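Local structure of CLIP-associating protein (Drosophila melanogaster, 4G3A) at residues T33-S36 and S41-C44; D52-W57 and L70-E75; E75-L80 and Q111-D116. The protein tracks microtubule plus ends and stabilises dynamic microtubules, supporting mitotic spindle formation and kinetochore attachment, and is represented here by its N-terminal TOG-like domain of HEAT repeats. All blocks are in the same frame, centred on the assembly; numbering follows the deposited sequence.

How the interactions relate
The three contacts follow one another along the chain and meet at helix 63-80, which interactions 2 and 3 both use and on which they share E75. Interaction 2 joins helices 47-58 and 63-80 within HEAT 1, while interaction 3 carries the packing on to HEAT 2; their centres lie about 11 Å apart. They are coupled where S74 OG hydrogen-bonds to D116 OD2 over 2.8 Å. Interaction 1 sits near the N-terminal end of the helical array, its centre about 13 Å and 14 Å from those of interactions 2 and 3. It is tied in by L35 and I42, with L35 O probably accepting from R79 NE at 2.9 Å. All three are structural packing.

Interaction 1. Residues T33-S36 and S41-C44; sequences TFLS and SIVC
L35 and I42 form the buried, apolar part of this junction between the end of helix 21-36 and the loop leading from it into HEAT 1 of the TOG domain, near the N-terminal end of the helical array. The methyl L35 CD2 lies 3.6 Å from I42 CG2, the two side chains crossing at about a right angle. I42 reaches it with its short branch: CG1 stands between the backbone N and the carbonyl carbon (chi1 51°), which leaves CG2 beside the backbone N, facing the helix. L35 CD2 also sits in the plane of the F34 ring, at its edge. Helix 63-80 packs here too, E75 touching L35 while R79 and L80 touch I42.

The other half, at the ring edge, lies nearer solvent: F34 is partly exposed and S41 exposed. F34, its CG anti to the backbone N (chi1 179°), swings its ring toward the loop, with F34 CE2 and CZ each 3.2 Å from S41 O. S41 OG accepts from V43 N at 3.1 Å, an ST turn within the loop.

With no hydrogen bond joining 33-36 to 41-44, their fit rests on methyl packing and on an aromatic edge, whose slightly positive hydrogens suit a carbonyl oxygen.

Interaction 2. Residues D52-W57 and L70-E75; sequences DGLMPW and LEAFSE
L54 and F73 supply the aromatic part of the contact, a CH-pi interaction. The methyl L54 CD1 lies over one face of the phenyl ring, 3.8 Å from the centroid of F73 and 22° off the ring normal. It is displaced toward the rim, so that L54 CD1 comes within 3.5 Å of F73 CE1. L54 CB approaches the ring too, 3.5 Å from F73 CZ, and the leucine and phenylalanine side chains advance on each other from opposite directions.

Purely aliphatic packing falls to the second leucine branch, L54 CD2, which rests 3.9 Å from A72 CB, where the two segments have their closest pair of CA atoms. This is the antiparallel helix pair of a HEAT repeat, here HEAT 1: the segment axes pass 10.5 Å apart, with 148° between their directions.

The Met-aromatic contact is made by the selenium of selenomethionine M55. Its CB points away from segment 70-75, and the bend at chi2 (-57°) brings SE beside the ring, 4.1 Å from F73 CZ and oblique to it. V91 of helix 88-98 and L113 of helix 104-119 also touch F73, while T90 and H94 touch M55.

Interaction 3. Residues E75-L80 and Q111-D116; sequences ELIKRL and QLLLRD
I77 has the largest surface buried here, and it spends its two branches on different partners of helix 104-119. The longer branch ends at CD1, which packs 3.9 Å from L113 CG, the two side chains meeting at about a right angle. The shorter branch lies beside the backbone carbonyl carbon (CG2 anti to N), from where I77 CG2 touches the main chain of the opposite helix 3.5 Å from D116 O.

D116 comes next. Its CB points toward helix 63-80 and lies by the same I77 methyl, while its carboxylate turns to polar company. S74 OG, one turn before K78, hydrogen-bonds to D116 OD2, which therefore already has a partner within the buried interface.

K78 reaches across at the solvent edge with its chain extended beyond CG. Its CE methylene lies 3.7 Å from D116 OD2, but K78 NZ stays 4.5 Å from that oxygen, beyond a salt bridge. A water closes the gap: it accepts from K78 NZ at 2.8 Å and donates to D116 OD2 at 2.7 Å. The ammonium is held meanwhile by E75 of its own helix, K78 NZ meeting E75 OE2 at 2.9 Å on the syn side, 33° out of the carboxylate plane. Placed between two acids, the lysine probably eases the repulsion between them.

The two segments run nearly parallel, their directions 8° apart, as expected of equivalent helices in successive HEAT repeats. Helix 21-36 continues the row on the N-terminal side, L35 touching E75 and L76, and helix 142-159 continues it beyond L114 and R115, while helix 47-58 packs on L76 from the paired layer.

Interaction 1. Residues T33-S36 and S41-C44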
# COMPACT_ATOMS: atom_id res chain seq x y z
N THR A 33 -18.14 -3.84 -9.81
CA THR A 33 -18.45 -4.61 -11.01
C THR A 33 -18.49 -3.71 -12.24
O THR A 33 -17.92 -4.03 -13.28
CB THR A 33 -19.79 -5.34 -10.89
OG1 THR A 33 -19.68 -6.34 -9.87
CG2 THR A 33 -20.16 -5.99 -12.21
N PHE A 34 -19.17 -2.58 -12.11
CA PHE A 34 -19.32 -1.63 -13.21
C PHE A 34 -17.96 -1.14 -13.71
O PHE A 34 -17.67 -1.21 -14.90
CB PHE A 34 -20.17 -0.44 -12.76
CG PHE A 34 -20.37 0.60 -13.83
CD1 PHE A 34 -21.49 0.56 -14.65
CD2 PHE A 34 -19.45 1.62 -14.00
CE1 PHE A 34 -21.68 1.51 -15.64
CE2 PHE A 34 -19.63 2.58 -14.98
CZ PHE A 34 -20.75 2.53 -15.80
N LEU A 35 -17.14 -0.64 -12.78
CA LEU A 35 -15.83 -0.09 -13.13
C LEU A 35 -14.87 -1.16 -13.64
O LEU A 35 -13.93 -0.86 -14.37
CB LEU A 35 -15.21 0.60 -11.90
CG LEU A 35 -15.95 1.84 -11.39
CD1 LEU A 35 -15.26 2.37 -10.15
CD2 LEU A 35 -16.01 2.92 -12.45
N SER A 36 -15.10 -2.41 -13.25
CA SER A 36 -14.20 -3.49 -13.64
C SER A 36 -14.34 -3.86 -15.12
O SER A 36 -13.39 -4.31 -15.76
CB SER A 36 -14.43 -4.72 -12.77
OG SER A 36 -14.11 -4.44 -11.42
N SER A 41 -18.58 2.66 -19.46
CA SER A 41 -17.96 3.98 -19.58
C SER A 41 -17.92 4.69 -18.24
O SER A 41 -18.83 4.54 -17.43
CB SER A 41 -18.72 4.83 -20.60
OG SER A 41 -18.29 6.18 -20.57
N ILE A 42 -16.86 5.47 -18.01
CA ILE A 42 -16.78 6.27 -16.78
C ILE A 42 -17.11 7.74 -17.03
O ILE A 42 -16.70 8.61 -16.26
CB ILE A 42 -15.41 6.17 -16.07
CG1 ILE A 42 -14.26 6.44 -17.03
CG2 ILE A 42 -15.24 4.82 -15.41
CD1 ILE A 42 -12.98 6.82 -16.37
N VAL A 43 -17.83 8.00 -18.12
CA VAL A 43 -18.37 9.34 -18.31
C VAL A 43 -19.23 9.66 -17.10
O VAL A 43 -19.98 8.82 -16.62
CB VAL A 43 -19.24 9.42 -19.58
CG1 VAL A 43 -19.97 10.76 -19.63
CG2 VAL A 43 -18.39 9.24 -20.83
N CYS A 44 -19.10 10.88 -16.59
CA CYS A 44 -19.98 11.37 -15.54
C CYS A 44 -19.91 12.90 -15.52
O CYS A 44 -19.19 13.50 -16.31
CB CYS A 44 -19.61 10.78 -14.17
SG CYS A 44 -17.97 11.22 -13.54

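Interaction 2. Residues D52-W57 and L70-E75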
# COMPACT_ATOMS: atom_id res chain seq x y z
N ASP A 52 -15.36 11.98 -3.78
CA ASP A 52 -15.92 12.46 -2.53
C ASP A 52 -16.87 11.42 -1.94
O ASP A 52 -16.88 11.20 -0.73
CB ASP A 52 -16.65 13.79 -2.74
CG ASP A 52 -15.74 14.89 -3.25
OD1 ASP A 52 -14.51 14.80 -3.06
OD2 ASP A 52 -16.26 15.86 -3.85
N GLY A 53 -17.65 10.79 -2.80
CA GLY A 53 -18.62 9.80 -2.37
C GLY A 53 -17.98 8.56 -1.77
O GLY A 53 -18.51 7.97 -0.83
N LEU A 54 -16.84 8.15 -2.32
CA LEU A 54 -16.17 6.95 -1.85
C LEU A 54 -15.55 7.16 -0.46
O LEU A 54 -15.33 6.20 0.29
CB LEU A 54 -15.08 6.53 -2.84
CG LEU A 54 -15.56 5.98 -4.19
CD1 LEU A 54 -14.40 5.86 -5.16
CD2 LEU A 54 -16.25 4.64 -4.00
N MSE A 55 -15.26 8.41 -0.14
CA MSE A 55 -14.49 8.74 1.06
C MSE A 55 -15.13 8.29 2.38
O MSE A 55 -14.45 7.70 3.22
CB MSE A 55 -14.14 10.23 1.09
CG MSE A 55 -13.13 10.62 0.02
SE MSE A 55 -11.47 9.58 0.16
CE MSE A 55 -11.11 9.93 2.05
N PRO A 56 -16.44 8.55 2.57
CA PRO A 56 -17.11 8.02 3.77
C PRO A 56 -17.10 6.49 3.84
O PRO A 56 -17.11 5.93 4.93
CB PRO A 56 -18.54 8.55 3.63
CG PRO A 56 -18.40 9.79 2.82
CD PRO A 56 -17.29 9.51 1.84
N TRP A 57 -17.11 5.83 2.69
CA TRP A 57 -17.03 4.37 2.66
C TRP A 57 -15.64 3.95 3.14
O TRP A 57 -15.48 3.08 4.00
CB TRP A 57 -17.25 3.87 1.23
CG TRP A 57 -18.66 4.01 0.70
CD1 TRP A 57 -19.70 4.69 1.28
CD2 TRP A 57 -19.18 3.44 -0.51
NE1 TRP A 57 -20.83 4.58 0.49
CE2 TRP A 57 -20.54 3.82 -0.60
CE3 TRP A 57 -18.63 2.64 -1.52
CZ2 TRP A 57 -21.35 3.43 -1.67
CZ3 TRP A 57 -19.44 2.26 -2.58
CH2 TRP A 57 -20.78 2.65 -2.65
N LEU A 70 -11.93 0.63 -1.65
CA LEU A 70 -10.53 0.40 -2.05
C LEU A 70 -10.47 -0.26 -3.43
O LEU A 70 -9.74 0.18 -4.31
CB LEU A 70 -9.82 -0.50 -1.03
CG LEU A 70 -9.53 0.09 0.35
CD1 LEU A 70 -9.15 -1.00 1.33
CD2 LEU A 70 -8.44 1.15 0.28
N GLU A 71 -11.27 -1.30 -3.61
CA GLU A 71 -11.41 -1.93 -4.91
C GLU A 71 -11.91 -0.94 -5.96
O GLU A 71 -11.47 -0.97 -7.12
CB GLU A 71 -12.35 -3.13 -4.81
CG GLU A 71 -11.78 -4.28 -3.97
CD GLU A 71 -12.75 -5.44 -3.79
OE1 GLU A 71 -12.95 -5.87 -2.64
OE2 GLU A 71 -13.32 -5.92 -4.79
N ALA A 72 -12.81 -0.05 -5.56
CA ALA A 72 -13.34 0.95 -6.49
C ALA A 72 -12.23 1.90 -6.89
O ALA A 72 -12.09 2.25 -8.06
CB ALA A 72 -14.50 1.71 -5.87
N PHE A 73 -11.44 2.32 -5.90
CA PHE A 73 -10.32 3.20 -6.19
C PHE A 73 -9.33 2.48 -7.11
O PHE A 73 -8.81 3.08 -8.04
CB PHE A 73 -9.65 3.69 -4.89
CG PHE A 73 -10.35 4.86 -4.23
CD1 PHE A 73 -10.63 6.01 -4.94
CD2 PHE A 73 -10.70 4.81 -2.89
CE1 PHE A 73 -11.27 7.10 -4.34
CE2 PHE A 73 -11.35 5.89 -2.28
CZ PHE A 73 -11.63 7.03 -3.01
N SER A 74 -9.07 1.21 -6.85
CA SER A 74 -8.18 0.46 -7.73
C SER A 74 -8.67 0.52 -9.18
O SER A 74 -7.87 0.72 -10.11
CB SER A 74 -8.02 -0.99 -7.26
OG SER A 74 -7.01 -1.09 -6.27
N GLU A 75 -9.98 0.36 -9.38
CA GLU A 75 -10.53 0.39 -10.74
C GLU A 75 -10.41 1.77 -11.39
O GLU A 75 -10.08 1.87 -12.57
CB GLU A 75 -11.99 -0.11 -10.75
CG GLU A 75 -12.11 -1.57 -10.36
CD GLU A 75 -11.19 -2.47 -11.16
OE1 GLU A 75 -11.09 -2.29 -12.40
OE2 GLU A 75 -10.56 -3.37 -10.56

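Interaction 3. Residues E75-L80 and Q111-D116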
# COMPACT_ATOMS: atom_id res chain seq x y z
N GLU A 75 -9.98 0.36 -9.38
CA GLU A 75 -10.53 0.39 -10.74
C GLU A 75 -10.41 1.77 -11.39
O GLU A 75 -10.08 1.87 -12.57
CB GLU A 75 -11.99 -0.11 -10.75
CG GLU A 75 -12.11 -1.57 -10.36
CD GLU A 75 -11.19 -2.47 -11.16
OE1 GLU A 75 -11.09 -2.29 -12.40
OE2 GLU A 75 -10.56 -3.37 -10.56
N LEU A 76 -10.65 2.83 -10.62
CA LEU A 76 -10.44 4.20 -11.12
C LEU A 76 -8.97 4.45 -11.47
O LEU A 76 -8.66 5.08 -12.48
CB LEU A 76 -10.91 5.23 -10.09
CG LEU A 76 -12.41 5.26 -9.78
CD1 LEU A 76 -12.69 6.09 -8.53
CD2 LEU A 76 -13.19 5.80 -10.97
N ILE A 77 -8.07 3.95 -10.62
CA ILE A 77 -6.65 4.08 -10.89
C ILE A 77 -6.32 3.41 -12.22
O ILE A 77 -5.62 3.99 -13.05
CB ILE A 77 -5.80 3.43 -9.78
CG1 ILE A 77 -5.86 4.26 -8.50
CG2 ILE A 77 -4.35 3.28 -10.22
CD1 ILE A 77 -5.52 3.46 -7.29
N LYS A 78 -6.82 2.19 -12.41
CA LYS A 78 -6.58 1.47 -13.66
C LYS A 78 -7.10 2.23 -14.88
O LYS A 78 -6.43 2.29 -15.91
CB LYS A 78 -7.19 0.08 -13.60
CG LYS A 78 -6.52 -0.84 -12.61
CD LYS A 78 -7.28 -2.13 -12.50
CE LYS A 78 -6.95 -2.85 -11.22
NZ LYS A 78 -7.76 -4.09 -11.11
N ARG A 79 -8.29 2.82 -14.75
CA ARG A 79 -8.88 3.57 -15.86
C ARG A 79 -8.26 4.95 -16.04
O ARG A 79 -8.13 5.43 -17.17
CB ARG A 79 -10.38 3.76 -15.65
CG ARG A 79 -11.19 2.50 -15.71
CD ARG A 79 -12.64 2.84 -15.59
NE ARG A 79 -13.49 1.67 -15.77
CZ ARG A 79 -14.19 1.42 -16.88
NH1 ARG A 79 -14.14 2.25 -17.91
NH2 ARG A 79 -14.92 0.32 -16.94
N LEU A 80 -7.90 5.59 -14.93
CA LEU A 80 -7.46 6.98 -14.96
C LEU A 80 -5.95 7.15 -15.13
O LEU A 80 -5.49 8.17 -15.64
CB LEU A 80 -7.90 7.71 -13.69
CG LEU A 80 -9.20 8.51 -13.78
CD1 LEU A 80 -10.28 7.69 -14.45
CD2 LEU A 80 -9.63 8.97 -12.40
N GLN A 111 -3.18 -2.98 0.08
CA GLN A 111 -1.86 -3.19 -0.51
C GLN A 111 -1.99 -3.19 -2.03
O GLN A 111 -1.17 -2.64 -2.76
CB GLN A 111 -1.26 -4.51 -0.02
CG GLN A 111 -0.69 -4.49 1.41
CD GLN A 111 0.70 -3.89 1.47
OE1 GLN A 111 1.13 -3.17 0.55
NE2 GLN A 111 1.42 -4.16 2.56
N LEU A 112 -3.07 -3.80 -2.52
CA LEU A 112 -3.28 -3.88 -3.96
C LEU A 112 -3.52 -2.49 -4.57
O LEU A 112 -3.00 -2.18 -5.63
CB LEU A 112 -4.41 -4.87 -4.28
CG LEU A 112 -4.79 -5.10 -5.75
CD1 LEU A 112 -3.57 -5.22 -6.66
CD2 LEU A 112 -5.68 -6.34 -5.87
N LEU A 113 -4.28 -1.64 -3.89
CA LEU A 113 -4.45 -0.25 -4.32
C LEU A 113 -3.09 0.44 -4.45
O LEU A 113 -2.85 1.19 -5.42
CB LEU A 113 -5.35 0.53 -3.33
CG LEU A 113 -5.69 1.98 -3.69
CD1 LEU A 113 -7.00 2.48 -2.99
CD2 LEU A 113 -4.53 2.92 -3.41
N LEU A 114 -2.21 0.22 -3.47
CA LEU A 114 -0.87 0.80 -3.53
C LEU A 114 -0.08 0.28 -4.73
O LEU A 114 0.55 1.05 -5.44
CB LEU A 114 -0.09 0.55 -2.22
CG LEU A 114 -0.68 1.18 -0.95
CD1 LEU A 114 0.13 0.75 0.27
CD2 LEU A 114 -0.74 2.69 -1.08
N ARG A 115 -0.12 -1.02 -4.98
CA ARG A 115 0.57 -1.56 -6.15
C ARG A 115 -0.02 -1.00 -7.46
O ARG A 115 0.70 -0.73 -8.42
CB ARG A 115 0.57 -3.09 -6.13
CG ARG A 115 1.38 -3.67 -4.96
CD ARG A 115 1.74 -5.15 -5.18
NE ARG A 115 0.56 -6.01 -5.24
CZ ARG A 115 -0.02 -6.54 -4.16
NH1 ARG A 115 0.46 -6.29 -2.95
NH2 ARG A 115 -1.09 -7.31 -4.29
N ASP A 116 -1.34 -0.83 -7.48
CA ASP A 116 -2.01 -0.29 -8.66
C ASP A 116 -1.57 1.14 -8.96
O ASP A 116 -1.36 1.50 -10.12
CB ASP A 116 -3.54 -0.39 -8.53
CG ASP A 116 -4.06 -1.82 -8.64
OD1 ASP A 116 -3.39 -2.67 -9.27
OD2 ASP A 116 -5.14 -2.09 -8.09
O HOH W 1 -6.59 -4.31 -8.60